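Local atomic coordinates of CurJ (Moorea producens 3L, PDB entry 5TZ6), a protein that probably removes water, including vinylogously, from polyketide intermediates of curacin biosynthesis as the dehydratase of a synthase module, here as an inactive mutant with bound ligand. Residues K7-I12 with A61-F66; I24-Y29 with V94-Q99; C71-I76 with G137-A142; Y211-T216 with F248-S253. The protein carries 1 engineered substitution. All coordinates share one frame; numbering follows the deposited sequence.

Contact 1: K7-I12 with A61-F66; sequences KLHPLI and AASLTF
Leu8, Ile12 and Leu64 carry the apolar part of this contact, with one methyl of Leu64 shared between the other two. Leu64 CD1 lies 3.7 Å from Leu8 CB, and the two leucine side chains cross at about a right angle. The same CD1 meets Ile12 CG2 at 4.1 Å, this time tip to tip. In Ile12, CG1 stands beside the backbone N (chi1 -68°), which leaves CG2 as the branch directed at Leu64. The other end of the residue, CD1, reaches the helix backbone, 3.5 Å from Ala61 N, and also touches Ala61 CB at 4.2 Å. Alanine suits this place because its small side chain, whose CB points away from residues 7-12, lets the isoleucine methyl come down on the backbone itself.

Polar groups meet more loosely. His9 CD2 comes within 4.0 Å of Ser63 OG, which approaches the ring obliquely.

No backbone bond crosses between the segments; the type I beta turn from His9 to Ile12 closes on itself with Ile12 N to His9 O. It brings both of these side chains onto the helix while Pro10, at a turn corner, faces other residues. With no hydrogen bond across it, the contact rests on shape: branched aliphatic groups pack the N-terminal loop on helix 51-65, buried at Ile12 and Ala61 and nearer solvent at Leu8 and Leu64. The polar ends find their hydrogen bonds outside the contact, His9 NE2 with Gln212 OE1 and Ser63 OG with the carbonyl of Ala60, three residues earlier in the helix.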
loop_
_atom_site.group_PDB
_atom_site.type_symbol
_atom_site.label_atom_id
_atom_site.label_comp_id
_atom_site.label_asym_id
_atom_site.label_seq_id
_atom_site.Cartn_x
_atom_site.Cartn_y
_atom_site.Cartn_z
ATOM N N LYS A 7 12.275 0.262 -3.486
ATOM C CA LYS A 7 12.149 -0.600 -2.318
ATOM C C LYS A 7 12.413 0.246 -1.082
ATOM O O LYS A 7 13.513 0.788 -0.927
ATOM C CB LYS A 7 13.149 -1.761 -2.394
ATOM C CG LYS A 7 12.748 -3.057 -1.705
ATOM C CD LYS A 7 13.767 -4.143 -2.051
ATOM C CE LYS A 7 13.446 -5.485 -1.417
ATOM N NZ LYS A 7 14.423 -6.529 -1.845
ATOM N N LEU A 8 11.413 0.363 -0.205
ATOM C CA LEU A 8 11.578 1.215 0.970
ATOM C C LEU A 8 12.644 0.662 1.906
ATOM O O LEU A 8 13.386 1.430 2.531
ATOM C CB LEU A 8 10.246 1.364 1.708
ATOM C CG LEU A 8 9.055 1.865 0.886
ATOM C CD1 LEU A 8 7.791 1.925 1.735
ATOM C CD2 LEU A 8 9.355 3.225 0.266
ATOM N N HIS A 9 12.747 -0.663 1.997
ATOM C CA HIS A 9 13.652 -1.351 2.901
ATOM C C HIS A 9 13.759 -2.764 2.362
ATOM O O HIS A 9 12.737 -3.318 1.935
ATOM C CB HIS A 9 13.111 -1.343 4.338
ATOM C CG HIS A 9 14.107 -1.766 5.376
ATOM N ND1 HIS A 9 14.532 -3.071 5.520
ATOM C CD2 HIS A 9 14.747 -1.056 6.336
ATOM C CE1 HIS A 9 15.397 -3.143 6.517
ATOM N NE2 HIS A 9 15.544 -1.935 7.028
ATOM N N PRO A 10 14.946 -3.376 2.348
ATOM C CA PRO A 10 15.072 -4.711 1.736
ATOM C C PRO A 10 14.012 -5.693 2.222
ATOM O O PRO A 10 13.712 -6.679 1.542
ATOM C CB PRO A 10 16.491 -5.159 2.132
ATOM C CG PRO A 10 16.999 -4.125 3.123
ATOM C CD PRO A 10 16.235 -2.866 2.845
ATOM N N LEU A 11 13.420 -5.419 3.384
ATOM C CA LEU A 11 12.392 -6.271 3.963
ATOM C C LEU A 11 10.979 -5.741 3.754
ATOM O O LEU A 11 10.020 -6.414 4.142
ATOM C CB LEU A 11 12.641 -6.440 5.462
ATOM C CG LEU A 11 13.874 -7.235 5.871
ATOM C CD1 LEU A 11 14.004 -7.243 7.384
ATOM C CD2 LEU A 11 13.808 -8.654 5.317
ATOM N N ILE A 12 10.820 -4.561 3.158
ATOM C CA ILE A 12 9.521 -3.898 3.094
ATOM C C ILE A 12 9.344 -3.323 1.698
ATOM O O ILE A 12 10.103 -2.438 1.288
ATOM C CB ILE A 12 9.382 -2.791 4.153
ATOM C CG1 ILE A 12 9.329 -3.409 5.549
ATOM C CG2 ILE A 12 8.146 -1.942 3.884
ATOM C CD1 ILE A 12 9.319 -2.391 6.663
ATOM N N ALA A 61 10.087 -1.344 9.869
ATOM C CA ALA A 61 8.904 -0.484 9.921
ATOM C C ALA A 61 9.145 0.724 10.822
ATOM O O ALA A 61 8.893 1.876 10.438
ATOM C CB ALA A 61 7.695 -1.290 10.404
ATOM N N ALA A 62 9.639 0.467 12.034
ATOM C CA ALA A 62 10.038 1.533 12.940
ATOM C C ALA A 62 10.893 2.562 12.219
ATOM O O ALA A 62 10.641 3.769 12.306
ATOM C CB ALA A 62 10.789 0.939 14.133
ATOM N N SER A 63 11.918 2.099 11.501
ATOM C CA SER A 63 12.802 3.034 10.817
ATOM C C SER A 63 12.066 3.825 9.747
ATOM O O SER A 63 12.507 4.921 9.392
ATOM C CB SER A 63 13.986 2.295 10.194
ATOM O OG SER A 63 13.678 1.857 8.886
ATOM N N LEU A 64 10.935 3.324 9.259
ATOM C CA LEU A 64 10.139 4.098 8.316
ATOM C C LEU A 64 9.035 4.912 8.979
ATOM O O LEU A 64 8.305 5.618 8.274
ATOM C CB LEU A 64 9.527 3.182 7.254
ATOM C CG LEU A 64 10.504 2.485 6.313
ATOM C CD1 LEU A 64 9.759 1.515 5.410
ATOM C CD2 LEU A 64 11.268 3.510 5.495
ATOM N N THR A 65 8.890 4.852 10.303
ATOM C CA THR A 65 7.856 5.660 10.945
ATOM C C THR A 65 8.391 6.619 11.996
ATOM O O THR A 65 7.944 7.766 12.051
ATOM C CB THR A 65 6.780 4.765 11.582
ATOM O OG1 THR A 65 7.397 3.626 12.187
ATOM C CG2 THR A 65 5.790 4.299 10.530
ATOM N N PHE A 66 9.338 6.198 12.829
ATOM C CA PHE A 66 9.884 7.104 13.828
ATOM C C PHE A 66 10.985 7.970 13.218
ATOM O O PHE A 66 11.585 7.630 12.195
ATOM C CB PHE A 66 10.428 6.325 15.027
ATOM C CG PHE A 66 9.374 5.568 15.791
ATOM C CD1 PHE A 66 8.157 6.157 16.088
ATOM C CD2 PHE A 66 9.599 4.261 16.201
ATOM C CE1 PHE A 66 7.187 5.462 16.789
ATOM C CE2 PHE A 66 8.631 3.561 16.899
ATOM C CZ PHE A 66 7.426 4.161 17.192
#

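Contact 2: I24-Y29 with V94-Q99; sequences IFFESY and VVLTPQ
Phe26 and Leu96 meet at the rim of the phenylalanine ring: CE1 of Phe26 lies 3.9 Å from Leu96 CD1, which approaches the ring edge near its plane, as does the carbonyl O of Val94. One face of the Phe26 ring receives the CB of Ala61 from helix 51-65. Phe25 is directed to the other side of the sheet. Its ring lies beside Val95, pointing the same way, with CE2 3.6 Å from Val95 CG1 in an oblique approach. Phe16 of the second subunit meets this ring with planes at about 50°, and Leu20 of that subunit packs on Val95.

The backbones run antiparallel, 170° between their directions. Two hydrogen-bonded pairs, Ile24 with Leu96 and Phe26 with Val94, each exchange two N-H...O bonds, Ile24 N lying 2.9 Å from Leu96 O, while Phe25 and Val95 between them form a non-hydrogen-bonded pair. There the sheet is completed by CA-H...O contacts, the shorter from Phe25 CA to Val94 O at 3.3 Å.

Bulky apolar residues suit both faces, because one meets the helix and the other, in this assembly, the partner chain. A sheet whose inner face, here lined by Phe26, Val94 and Leu96, curls round a long helix is typical of the hotdog fold to which polyketide synthase dehydratases belong.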
loop_
_atom_site.group_PDB
_atom_site.type_symbol
_atom_site.label_atom_id
_atom_site.label_comp_id
_atom_site.label_asym_id
_atom_site.label_seq_id
_atom_site.Cartn_x
_atom_site.Cartn_y
_atom_site.Cartn_z
ATOM N N ILE A 24 -1.561 1.846 10.345
ATOM C CA ILE A 24 -0.515 2.024 9.346
ATOM C C ILE A 24 -0.070 0.644 8.889
ATOM O O ILE A 24 0.093 -0.269 9.706
ATOM C CB ILE A 24 0.677 2.827 9.899
ATOM C CG1 ILE A 24 0.227 4.205 10.373
ATOM C CG2 ILE A 24 1.772 2.952 8.850
ATOM C CD1 ILE A 24 1.359 5.034 10.938
ATOM N N PHE A 25 0.121 0.484 7.584
ATOM C CA PHE A 25 0.418 -0.819 7.011
ATOM C C PHE A 25 1.775 -0.813 6.327
ATOM O O PHE A 25 2.147 0.162 5.670
ATOM C CB PHE A 25 -0.659 -1.234 6.007
ATOM C CG PHE A 25 -2.024 -1.393 6.615
ATOM C CD1 PHE A 25 -2.908 -0.325 6.658
ATOM C CD2 PHE A 25 -2.425 -2.612 7.137
ATOM C CE1 PHE A 25 -4.168 -0.471 7.217
ATOM C CE2 PHE A 25 -3.683 -2.764 7.700
ATOM C CZ PHE A 25 -4.555 -1.692 7.740
ATOM N N PHE A 26 2.515 -1.904 6.495
ATOM C CA PHE A 26 3.693 -2.195 5.691
ATOM C C PHE A 26 3.513 -3.546 5.014
ATOM O O PHE A 26 3.000 -4.492 5.620
ATOM C CB PHE A 26 4.966 -2.165 6.536
ATOM C CG PHE A 26 5.256 -0.815 7.130
ATOM C CD1 PHE A 26 4.719 -0.443 8.352
ATOM C CD2 PHE A 26 6.044 0.096 6.448
ATOM C CE1 PHE A 26 4.981 0.811 8.890
ATOM C CE2 PHE A 26 6.307 1.354 6.981
ATOM C CZ PHE A 26 5.775 1.709 8.205
ATOM N N GLU A 27 3.905 -3.622 3.746
ATOM C CA GLU A 27 3.656 -4.789 2.915
ATOM C C GLU A 27 4.950 -5.251 2.265
ATOM O O GLU A 27 5.742 -4.438 1.767
ATOM C CB GLU A 27 2.609 -4.498 1.831
ATOM C CG GLU A 27 2.191 -5.731 1.047
ATOM C CD GLU A 27 1.025 -5.466 0.114
ATOM O OE1 GLU A 27 -0.135 -5.546 0.573
ATOM O OE2 GLU A 27 1.267 -5.183 -1.079
ATOM N N SER A 28 5.131 -6.569 2.255
ATOM C CA SER A 28 6.381 -7.213 1.892
ATOM C C SER A 28 6.045 -8.565 1.284
ATOM O O SER A 28 5.048 -9.188 1.656
ATOM C CB SER A 28 7.296 -7.377 3.107
ATOM O OG SER A 28 8.630 -7.624 2.703
ATOM N N TYR A 29 6.868 -9.012 0.336
ATOM C CA TYR A 29 6.608 -10.252 -0.397
ATOM C C TYR A 29 7.708 -11.257 -0.065
ATOM O O TYR A 29 8.828 -11.162 -0.578
ATOM C CB TYR A 29 6.514 -9.981 -1.894
ATOM C CG TYR A 29 5.463 -8.950 -2.226
ATOM C CD1 TYR A 29 4.116 -9.204 -2.003
ATOM C CD2 TYR A 29 5.819 -7.717 -2.754
ATOM C CE1 TYR A 29 3.150 -8.256 -2.297
ATOM C CE2 TYR A 29 4.863 -6.766 -3.052
ATOM C CZ TYR A 29 3.531 -7.039 -2.822
ATOM O OH TYR A 29 2.582 -6.085 -3.121
ATOM N N VAL A 94 2.765 -5.789 8.149
ATOM C CA VAL A 94 2.852 -5.255 9.500
ATOM C C VAL A 94 1.726 -4.251 9.673
ATOM O O VAL A 94 1.598 -3.305 8.882
ATOM C CB VAL A 94 4.216 -4.594 9.753
ATOM C CG1 VAL A 94 4.260 -4.001 11.156
ATOM C CG2 VAL A 94 5.334 -5.607 9.560
ATOM N N VAL A 95 0.922 -4.440 10.712
ATOM C CA VAL A 95 -0.228 -3.591 10.987
ATOM C C VAL A 95 0.021 -2.906 12.320
ATOM O O VAL A 95 0.195 -3.576 13.349
ATOM C CB VAL A 95 -1.540 -4.390 11.011
ATOM C CG1 VAL A 95 -2.730 -3.452 11.113
ATOM C CG2 VAL A 95 -1.645 -5.266 9.767
ATOM N N LEU A 96 0.071 -1.578 12.290
ATOM C CA LEU A 96 0.359 -0.753 13.455
ATOM C C LEU A 96 -0.898 0.024 13.837
ATOM O O LEU A 96 -1.406 0.826 13.047
ATOM C CB LEU A 96 1.521 0.203 13.170
ATOM C CG LEU A 96 2.877 -0.360 12.742
ATOM C CD1 LEU A 96 3.894 0.763 12.651
ATOM C CD2 LEU A 96 3.356 -1.436 13.710
ATOM N N THR A 97 -1.377 -0.206 15.055
ATOM C CA THR A 97 -2.511 0.502 15.612
ATOM C C THR A 97 -1.990 1.539 16.589
ATOM O O THR A 97 -1.241 1.178 17.512
ATOM C CB THR A 97 -3.455 -0.460 16.324
ATOM O OG1 THR A 97 -4.008 -1.370 15.371
ATOM C CG2 THR A 97 -4.605 0.319 17.015
ATOM N N PRO A 98 -2.313 2.816 16.415
ATOM C CA PRO A 98 -1.806 3.833 17.344
ATOM C C PRO A 98 -2.322 3.596 18.754
ATOM O O PRO A 98 -3.512 3.373 18.970
ATOM C CB PRO A 98 -2.341 5.150 16.763
ATOM C CG PRO A 98 -2.682 4.850 15.341
ATOM C CD PRO A 98 -3.076 3.401 15.300
ATOM N N GLN A 99 -1.405 3.637 19.714
ATOM C CA GLN A 99 -1.744 3.632 21.130
ATOM C C GLN A 99 -1.189 4.905 21.753
ATOM O O GLN A 99 -0.854 5.844 21.029
ATOM C CB GLN A 99 -1.189 2.384 21.817
ATOM C CG GLN A 99 -1.694 1.075 21.226
ATOM C CD GLN A 99 -3.204 0.935 21.305
ATOM O OE1 GLN A 99 -3.853 1.539 22.162
ATOM N NE2 GLN A 99 -3.773 0.137 20.407
#

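Contact 3: C71-I76 with G137-A142; sequences CQIEDI and GKLSVA
Gln72 meets Ser140 because its CG sits between the backbone N and the carbonyl carbon (chi1 61°) and the chain then runs extended, carrying the amide across the neighbouring strand. NE2 donates to Ser140 OG at 3.1 Å, with the hydroxyl 15° out of the amide plane. Lys138 starts extended and bends at chi3 (58°), which places CE, and again at chi4, which places NZ. NZ thereby reaches Glu74 OE1 at 3.2 Å, a salt bridge whose hydrogen bond is weak. Asp75 OD2 is 4.3 Å from the same NZ, too far for a salt bridge, though it probably adds to the negative field around the amine. Long polar chains fit this partly exposed face.

On the other face Ile73 and Leu139 lie side by side, Ile73 CG1 to Leu139 CD1 4.0 Å, both buried; Leu58 and Leu59 of helix 51-65 pack on Ile73.

Backbone bonds join Gln72 to Ser140 and Glu74 to Lys138 in both directions, the shortest from Glu74 N to Lys138 O at 2.8 Å. Gly137 has backbone angles that themselves call for glycine, and any CB would clash with Glu74 O. Next to it Asp75 takes a left-handed conformation, and with Ile76 forms a G1 beta bulge facing Ile245.

The pairing of 71-77 with 132-141 lies within the first hotdog. The other edge of strand 71-77 joins strand 239-250 of the second, as is typical of the double-hotdog fold of polyketide synthase dehydratases.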
loop_
_atom_site.group_PDB
_atom_site.type_symbol
_atom_site.label_atom_id
_atom_site.label_comp_id
_atom_site.label_asym_id
_atom_site.label_seq_id
_atom_site.Cartn_x
_atom_site.Cartn_y
_atom_site.Cartn_z
ATOM N N CYS A 71 14.797 2.197 19.356
ATOM C CA CYS A 71 13.408 1.856 19.616
ATOM C C CYS A 71 13.334 0.519 20.338
ATOM O O CYS A 71 14.326 -0.199 20.479
ATOM C CB CYS A 71 12.588 1.844 18.327
ATOM S SG CYS A 71 12.856 0.407 17.337
ATOM N N GLN A 72 12.132 0.192 20.797
ATOM C CA GLN A 72 11.923 -0.973 21.636
ATOM C C GLN A 72 10.622 -1.657 21.253
ATOM O O GLN A 72 9.628 -0.997 20.920
ATOM C CB GLN A 72 11.898 -0.601 23.121
ATOM C CG GLN A 72 10.792 0.361 23.497
ATOM C CD GLN A 72 10.858 0.779 24.954
ATOM O OE1 GLN A 72 11.872 0.578 25.625
ATOM N NE2 GLN A 72 9.778 1.376 25.447
ATOM N N ILE A 73 10.667 -2.987 21.275
ATOM C CA ILE A 73 9.536 -3.860 21.010
ATOM C C ILE A 73 9.270 -4.631 22.293
ATOM O O ILE A 73 10.178 -5.275 22.826
ATOM C CB ILE A 73 9.845 -4.823 19.851
ATOM C CG1 ILE A 73 10.538 -4.058 18.718
ATOM C CG2 ILE A 73 8.573 -5.532 19.386
ATOM C CD1 ILE A 73 11.068 -4.938 17.610
ATOM N N GLU A 74 8.038 -4.585 22.781
ATOM C CA GLU A 74 7.716 -5.141 24.086
ATOM C C GLU A 74 6.569 -6.136 23.983
ATOM O O GLU A 74 5.737 -6.067 23.073
ATOM C CB GLU A 74 7.353 -4.050 25.104
ATOM C CG GLU A 74 8.520 -3.214 25.571
ATOM C CD GLU A 74 8.068 -1.974 26.314
ATOM O OE1 GLU A 74 7.490 -1.071 25.674
ATOM O OE2 GLU A 74 8.271 -1.913 27.545
ATOM N N ASP A 75 6.540 -7.060 24.940
ATOM C CA ASP A 75 5.504 -8.083 25.032
ATOM C C ASP A 75 5.288 -8.774 23.689
ATOM O O ASP A 75 4.173 -8.841 23.163
ATOM C CB ASP A 75 4.209 -7.473 25.560
ATOM C CG ASP A 75 4.418 -6.740 26.868
ATOM O OD1 ASP A 75 5.253 -7.200 27.677
ATOM O OD2 ASP A 75 3.763 -5.697 27.082
ATOM N N ILE A 76 6.384 -9.285 23.131
ATOM C CA ILE A 76 6.359 -9.979 21.849
ATOM C C ILE A 76 5.861 -11.404 22.043
ATOM O O ILE A 76 6.336 -12.125 22.930
ATOM C CB ILE A 76 7.759 -9.986 21.215
ATOM C CG1 ILE A 76 8.320 -8.565 21.117
ATOM C CG2 ILE A 76 7.728 -10.683 19.862
ATOM C CD1 ILE A 76 9.803 -8.527 20.836
ATOM N N GLY A 137 2.673 -7.483 19.422
ATOM C CA GLY A 137 3.282 -6.834 20.569
ATOM C C GLY A 137 3.133 -5.324 20.493
ATOM O O GLY A 137 2.236 -4.812 19.837
ATOM N N LYS A 138 4.050 -4.637 21.170
ATOM C CA LYS A 138 4.020 -3.188 21.296
ATOM C C LYS A 138 5.342 -2.607 20.807
ATOM O O LYS A 138 6.391 -3.239 20.909
ATOM C CB LYS A 138 3.733 -2.800 22.758
ATOM C CG LYS A 138 4.105 -1.399 23.180
ATOM C CD LYS A 138 3.260 -0.989 24.375
ATOM C CE LYS A 138 3.451 -1.963 25.537
ATOM N NZ LYS A 138 4.435 -1.492 26.546
ATOM N N LEU A 139 5.288 -1.397 20.264
ATOM C CA LEU A 139 6.421 -0.826 19.547
ATOM C C LEU A 139 6.489 0.661 19.840
ATOM O O LEU A 139 5.512 1.376 19.612
ATOM C CB LEU A 139 6.275 -1.071 18.043
ATOM C CG LEU A 139 7.230 -0.376 17.083
ATOM C CD1 LEU A 139 8.643 -0.875 17.311
ATOM C CD2 LEU A 139 6.775 -0.628 15.655
ATOM N N SER A 140 7.631 1.136 20.326
ATOM C CA SER A 140 7.718 2.550 20.654
ATOM C C SER A 140 9.166 2.999 20.580
ATOM O O SER A 140 10.092 2.187 20.563
ATOM C CB SER A 140 7.165 2.852 22.049
ATOM O OG SER A 140 7.998 2.297 23.057
ATOM N N VAL A 141 9.351 4.321 20.574
ATOM C CA VAL A 141 10.699 4.865 20.593
ATOM C C VAL A 141 11.354 4.543 21.932
ATOM O O VAL A 141 10.693 4.237 22.931
ATOM C CB VAL A 141 10.684 6.380 20.325
ATOM C CG1 VAL A 141 12.095 6.899 20.102
ATOM C CG2 VAL A 141 9.807 6.694 19.124
ATOM N N ALA A 142 12.677 4.573 21.939
ATOM C CA ALA A 142 13.439 4.377 23.156
ATOM C C ALA A 142 14.562 5.399 23.173
ATOM O O ALA A 142 14.730 6.187 22.236
ATOM C CB ALA A 142 13.982 2.948 23.254
#

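Contact 4: Y211-T216 with F248-S253; sequences YQLHPT and FTFYNS
Leu213 and Phe250 belong to the tightly packed part of this contact, sliding past each other in opposite directions so that Leu213 CG comes 3.7 Å from Phe250 CD1. CD1 of the same leucine touches both rings, meeting Phe248 at its edge and in its plane, 3.9 Å from CZ. Both phenylalanines have CG anti to the backbone N (Phe250 chi1 171°), and strand alternation sets them on one side. All three are buried, and Val289 and Val292 of strand 288-300 pack on this cluster. Equally close is Gln212 CB, which lies over one face of the Phe250 ring, 3.9 Å from the centroid, in a CH-pi contact; the backbone N of Asn252 is above the opposite face.

The looser, partly exposed side is formed by the amide end of Gln212 and by Ser253. The amide plane stands 89° to the Phe250 ring, and its OE1 leads off to a hydrogen bond with His9 NE2. Ser253 OG donates to Gln212 O, modelled at 2.5 Å, a length to be read with caution.

Just beyond, His214 serves as N-cap of helix 215-223, its ND1 accepting from Thr216 N at 3.2 Å. The chemistry is therefore divided: carbon packing holds the inner end of the loop and a small hydroxyl ties its partly exposed end to a carbonyl. The loop leads into helix 215-223, which carries Asp219 of the ligand pocket.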
loop_
_atom_site.group_PDB
_atom_site.type_symbol
_atom_site.label_atom_id
_atom_site.label_comp_id
_atom_site.label_asym_id
_atom_site.label_seq_id
_atom_site.Cartn_x
_atom_site.Cartn_y
_atom_site.Cartn_z
ATOM N N TYR A 211 19.967 -2.868 6.427
ATOM C CA TYR A 211 19.218 -3.409 7.550
ATOM C C TYR A 211 19.597 -2.701 8.844
ATOM O O TYR A 211 20.758 -2.339 9.054
ATOM C CB TYR A 211 19.493 -4.904 7.710
ATOM C CG TYR A 211 18.921 -5.811 6.641
ATOM C CD1 TYR A 211 19.629 -6.075 5.477
ATOM C CD2 TYR A 211 17.693 -6.439 6.815
ATOM C CE1 TYR A 211 19.120 -6.922 4.504
ATOM C CE2 TYR A 211 17.174 -7.286 5.844
ATOM C CZ TYR A 211 17.893 -7.524 4.692
ATOM O OH TYR A 211 17.389 -8.365 3.723
ATOM N N GLN A 212 18.610 -2.512 9.720
ATOM C CA GLN A 212 18.923 -2.176 11.105
ATOM C C GLN A 212 19.649 -3.337 11.780
ATOM O O GLN A 212 20.784 -3.192 12.248
ATOM C CB GLN A 212 17.648 -1.811 11.875
ATOM C CG GLN A 212 17.082 -0.429 11.569
ATOM C CD GLN A 212 16.708 -0.248 10.114
ATOM O OE1 GLN A 212 15.925 -1.020 9.565
ATOM N NE2 GLN A 212 17.262 0.782 9.482
ATOM N N LEU A 213 18.993 -4.494 11.848
ATOM C CA LEU A 213 19.602 -5.741 12.297
ATOM C C LEU A 213 19.145 -6.846 11.363
ATOM O O LEU A 213 17.945 -7.127 11.277
ATOM C CB LEU A 213 19.224 -6.085 13.740
ATOM C CG LEU A 213 19.846 -5.281 14.874
ATOM C CD1 LEU A 213 19.453 -5.895 16.204
ATOM C CD2 LEU A 213 21.361 -5.233 14.728
ATOM N N HIS A 214 20.092 -7.457 10.665
ATOM C CA HIS A 214 19.758 -8.506 9.720
ATOM C C HIS A 214 18.997 -9.624 10.429
ATOM O O HIS A 214 19.323 -9.973 11.571
ATOM C CB HIS A 214 21.026 -9.060 9.071
ATOM C CG HIS A 214 20.780 -9.784 7.783
ATOM N ND1 HIS A 214 20.353 -11.093 7.735
ATOM C CD2 HIS A 214 20.908 -9.382 6.495
ATOM C CE1 HIS A 214 20.223 -11.466 6.474
ATOM N NE2 HIS A 214 20.555 -10.447 5.700
ATOM N N PRO A 215 17.954 -10.174 9.812
ATOM C CA PRO A 215 17.239 -11.284 10.463
ATOM C C PRO A 215 18.177 -12.357 10.993
ATOM O O PRO A 215 17.983 -12.837 12.120
ATOM C CB PRO A 215 16.322 -11.811 9.354
ATOM C CG PRO A 215 16.155 -10.668 8.398
ATOM C CD PRO A 215 17.390 -9.816 8.499
ATOM N N THR A 216 19.211 -12.722 10.225
ATOM C CA THR A 216 20.103 -13.802 10.641
ATOM C C THR A 216 20.931 -13.419 11.859
ATOM O O THR A 216 21.316 -14.294 12.644
ATOM C CB THR A 216 21.025 -14.217 9.490
ATOM O OG1 THR A 216 21.818 -13.101 9.059
ATOM C CG2 THR A 216 20.213 -14.746 8.315
ATOM N N PHE A 248 12.790 -5.933 23.627
ATOM C CA PHE A 248 13.906 -5.934 22.691
ATOM C C PHE A 248 14.212 -4.492 22.299
ATOM O O PHE A 248 13.362 -3.811 21.722
ATOM C CB PHE A 248 13.559 -6.764 21.453
ATOM C CG PHE A 248 14.697 -6.923 20.484
ATOM C CD1 PHE A 248 15.149 -5.850 19.736
ATOM C CD2 PHE A 248 15.294 -8.160 20.300
ATOM C CE1 PHE A 248 16.191 -6.000 18.844
ATOM C CE2 PHE A 248 16.334 -8.320 19.403
ATOM C CZ PHE A 248 16.784 -7.234 18.675
ATOM N N THR A 249 15.429 -4.039 22.565
ATOM C CA THR A 249 15.824 -2.670 22.272
ATOM C C THR A 249 16.906 -2.655 21.202
ATOM O O THR A 249 17.935 -3.329 21.335
ATOM C CB THR A 249 16.311 -1.947 23.530
ATOM O OG1 THR A 249 15.323 -2.065 24.560
ATOM C CG2 THR A 249 16.562 -0.470 23.235
ATOM N N PHE A 250 16.649 -1.899 20.141
ATOM C CA PHE A 250 17.616 -1.612 19.096
ATOM C C PHE A 250 18.145 -0.200 19.316
ATOM O O PHE A 250 17.367 0.762 19.339
ATOM C CB PHE A 250 16.968 -1.740 17.718
ATOM C CG PHE A 250 17.828 -1.248 16.586
ATOM C CD1 PHE A 250 18.933 -1.973 16.153
ATOM C CD2 PHE A 250 17.529 -0.054 15.951
ATOM C CE1 PHE A 250 19.715 -1.510 15.100
ATOM C CE2 PHE A 250 18.309 0.415 14.903
ATOM C CZ PHE A 250 19.404 -0.314 14.479
ATOM N N TYR A 251 19.461 -0.082 19.490
ATOM C CA TYR A 251 20.123 1.199 19.725
ATOM C C TYR A 251 20.662 1.810 18.434
ATOM O O TYR A 251 20.298 2.933 18.078
ATOM C CB TYR A 251 21.243 1.021 20.758
ATOM C CG TYR A 251 20.727 0.569 22.103
ATOM C CD1 TYR A 251 20.280 1.491 23.039
ATOM C CD2 TYR A 251 20.656 -0.778 22.425
ATOM C CE1 TYR A 251 19.794 1.087 24.266
ATOM C CE2 TYR A 251 20.169 -1.197 23.653
ATOM C CZ TYR A 251 19.742 -0.261 24.567
ATOM O OH TYR A 251 19.258 -0.668 25.786
ATOM N N ASN A 252 21.534 1.094 17.729
ATOM C CA ASN A 252 22.068 1.572 16.460
ATOM C C ASN A 252 22.678 0.401 15.704
ATOM O O ASN A 252 23.104 -0.587 16.306
ATOM C CB ASN A 252 23.107 2.683 16.667
ATOM C CG ASN A 252 24.262 2.248 17.551
ATOM O OD1 ASN A 252 24.339 2.633 18.720
ATOM N ND2 ASN A 252 25.163 1.440 17.001
ATOM N N SER A 253 22.719 0.525 14.380
ATOM C CA SER A 253 23.270 -0.530 13.542
ATOM C C SER A 253 24.789 -0.406 13.476
ATOM O O SER A 253 25.347 0.693 13.516
ATOM C CB SER A 253 22.668 -0.469 12.137
ATOM O OG SER A 253 22.691 -1.743 11.515
#

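Helix 51-65 ties the set together. Contacts 1 and 2 lie with centres 11 Å apart, and Phe26 is wedged against the helix residues of contact 1, Leu64 CB lying 3.7 Å from Phe26 CE2. Contact 1 reaches contact 4 through His9 NE2 and Gln212 OE1, 2.7 Å apart, linking two regions far apart in the chain. Contacts 3 and 4 share a strand border: Ile73 O and Phe248 N are 2.8 Å apart, so the first hotdog passes directly into the second. Contacts 2 and 4 do not touch, their nearest atoms being about 9 Å apart. The side chain of Phe248 lies about 12 Å from the bound hydroxy-acid, and its strand, 239-250, also supplies Phe240, Val241 and Pro242 to that pocket.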